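Local coordinates for protein putative MAR1 (Leishmania donovani, PDB 1X9G) that is of unknown function, belongs to the isochorismatase superfamily and has been named a putative MAR1 ribonuclease, at residues T60-T65 with T80-A85. Residues are numbered along the deposited sequence; the frame is centred on the assembly and turned at random.
Sequences TKYIVT and TLPKTA
Y62 has CG anti to its backbone N (chi1 -164°), and V64, two residues on along the strand, has CG2 beside its backbone N; both side chains leave the strand on the face turned to 80-85. P82 crosses the tyrosine at about a right angle and lays its CG over one ring face, a CH-pi contact with P82 CG 4.1 Å from the centroid of the Y62 ring and 20° off the normal. P82 CG sits toward the CB end of the ring, 3.8 Å from Y62 CG, while P82 CD lies by Y62 CD2. L81 sends CD1 against V64 CG2, and the same methyl reaches obliquely to Y62 CE2 at 4.2 Å. No hydrogen bond joins the segments; the backbones meet through a CA-H...O contact, A85 CA to Y62 O at 3.4 Å. A type I turn from P82 to A85, closed by A85 N to P82 O, leads the chain into strand 86-90, which runs parallel beside 60-67. The contact thus packs the loop linking two neighbouring strands back onto the first of them. Helix 39-55 flanks it: the Y62 hydroxyl is hydrogen-bonded to A46 O, and H53 touches both Y62 and P82.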
loop_
_atom_site.group_PDB
_atom_site.type_symbol
_atom_site.label_atom_id
_atom_site.label_comp_id
_atom_site.label_asym_id
_atom_site.label_seq_id
_atom_site.Cartn_x
_atom_site.Cartn_y
_atom_site.Cartn_z
ATOM N N THR A 60 -0.534 -25.721 -19.846
ATOM C CA THR A 60 -1.557 -24.810 -19.380
ATOM C C THR A 60 -2.945 -25.329 -19.735
ATOM O O THR A 60 -3.191 -25.707 -20.876
ATOM C CB THR A 60 -1.383 -23.395 -19.984
ATOM O OG1 THR A 60 -1.611 -23.438 -21.389
ATOM C CG2 THR A 60 -0.001 -22.860 -19.754
ATOM N N LYS A 61 -3.835 -25.363 -18.744
ATOM C CA LYS A 61 -5.266 -25.559 -18.963
ATOM C C LYS A 61 -5.987 -24.203 -19.036
ATOM O O LYS A 61 -5.480 -23.182 -18.534
ATOM C CB LYS A 61 -5.874 -26.376 -17.815
ATOM C CG LYS A 61 -5.021 -27.603 -17.442
ATOM C CD LYS A 61 -5.704 -28.198 -16.037
ATOM C CE LYS A 61 -4.649 -29.566 -15.860
ATOM N NZ LYS A 61 -5.165 -30.253 -14.589
ATOM N N TYR A 62 -7.179 -24.198 -19.631
ATOM C CA TYR A 62 -7.982 -22.978 -19.703
ATOM C C TYR A 62 -9.406 -23.268 -19.223
ATOM O O TYR A 62 -10.040 -24.231 -19.663
ATOM C CB TYR A 62 -7.965 -22.450 -21.127
ATOM C CG TYR A 62 -8.409 -21.027 -21.286
ATOM C CD1 TYR A 62 -7.471 -20.007 -21.510
ATOM C CD2 TYR A 62 -9.780 -20.680 -21.221
ATOM C CE1 TYR A 62 -7.866 -18.691 -21.661
ATOM C CE2 TYR A 62 -10.192 -19.362 -21.381
ATOM C CZ TYR A 62 -9.227 -18.379 -21.601
ATOM O OH TYR A 62 -9.621 -17.084 -21.773
ATOM N N ILE A 63 -9.914 -22.439 -18.318
ATOM C CA ILE A 63 -11.131 -22.759 -17.578
ATOM C C ILE A 63 -12.097 -21.552 -17.570
ATOM O O ILE A 63 -11.700 -20.425 -17.295
ATOM C CB ILE A 63 -10.782 -23.284 -16.139
ATOM C CG1 ILE A 63 -9.810 -24.470 -16.213
ATOM C CG2 ILE A 63 -12.036 -23.624 -15.298
ATOM C CD1 ILE A 63 -9.287 -24.921 -14.851
ATOM N N VAL A 64 -13.354 -21.789 -17.902
ATOM C CA VAL A 64 -14.361 -20.750 -17.983
ATOM C C VAL A 64 -15.393 -21.196 -16.979
ATOM O O VAL A 64 -15.858 -22.330 -17.034
ATOM C CB VAL A 64 -15.022 -20.732 -19.386
ATOM C CG1 VAL A 64 -16.148 -19.728 -19.477
ATOM C CG2 VAL A 64 -13.966 -20.492 -20.492
ATOM N N THR A 65 -15.726 -20.326 -16.031
ATOM C CA THR A 65 -16.906 -20.566 -15.195
ATOM C C THR A 65 -17.991 -19.594 -15.651
ATOM O O THR A 65 -17.696 -18.425 -15.972
ATOM C CB THR A 65 -16.632 -20.345 -13.691
ATOM O OG1 THR A 65 -16.373 -18.965 -13.487
ATOM C CG2 THR A 65 -15.443 -21.110 -13.223
ATOM N N THR A 80 -13.464 -15.837 -27.910
ATOM C CA THR A 80 -13.243 -17.071 -28.627
ATOM C C THR A 80 -12.385 -18.059 -27.850
ATOM O O THR A 80 -11.168 -18.104 -27.980
ATOM C CB THR A 80 -12.764 -16.865 -30.083
ATOM O OG1 THR A 80 -12.287 -15.528 -30.261
ATOM C CG2 THR A 80 -13.966 -17.120 -31.059
ATOM N N LEU A 81 -13.083 -18.840 -27.033
ATOM C CA LEU A 81 -12.553 -19.962 -26.270
ATOM C C LEU A 81 -11.660 -20.910 -27.064
ATOM O O LEU A 81 -11.919 -21.165 -28.250
ATOM C CB LEU A 81 -13.730 -20.786 -25.716
ATOM C CG LEU A 81 -14.623 -20.237 -24.599
ATOM C CD1 LEU A 81 -13.775 -19.334 -23.663
ATOM C CD2 LEU A 81 -15.867 -19.519 -25.145
ATOM N N PRO A 82 -10.630 -21.470 -26.406
ATOM C CA PRO A 82 -9.850 -22.547 -27.014
ATOM C C PRO A 82 -10.689 -23.832 -27.064
ATOM O O PRO A 82 -11.591 -24.001 -26.236
ATOM C CB PRO A 82 -8.667 -22.719 -26.049
ATOM C CG PRO A 82 -8.743 -21.610 -25.074
ATOM C CD PRO A 82 -10.149 -21.137 -25.057
ATOM N N LYS A 83 -10.409 -24.732 -28.013
ATOM C CA LYS A 83 -11.170 -25.990 -28.092
ATOM C C LYS A 83 -10.964 -26.829 -26.837
ATOM O O LYS A 83 -11.854 -27.578 -26.427
ATOM C CB LYS A 83 -10.804 -26.814 -29.342
ATOM C CG LYS A 83 -10.785 -26.031 -30.632
ATOM C CD LYS A 83 -12.119 -25.344 -30.889
ATOM C CE LYS A 83 -12.073 -24.538 -32.177
ATOM N NZ LYS A 83 -13.358 -24.690 -32.924
ATOM N N THR A 84 -9.789 -26.690 -26.227
ATOM C CA THR A 84 -9.465 -27.426 -25.016
ATOM C C THR A 84 -10.168 -26.928 -23.731
ATOM O O THR A 84 -10.034 -27.566 -22.686
ATOM C CB THR A 84 -7.935 -27.478 -24.798
ATOM O OG1 THR A 84 -7.365 -26.217 -25.153
ATOM C CG2 THR A 84 -7.298 -28.571 -25.675
ATOM N N ALA A 85 -10.920 -25.825 -23.808
ATOM C CA ALA A 85 -11.503 -25.160 -22.606
ATOM C C ALA A 85 -12.392 -26.029 -21.686
ATOM O O ALA A 85 -13.229 -26.786 -22.172
ATOM C CB ALA A 85 -12.266 -23.878 -23.010
#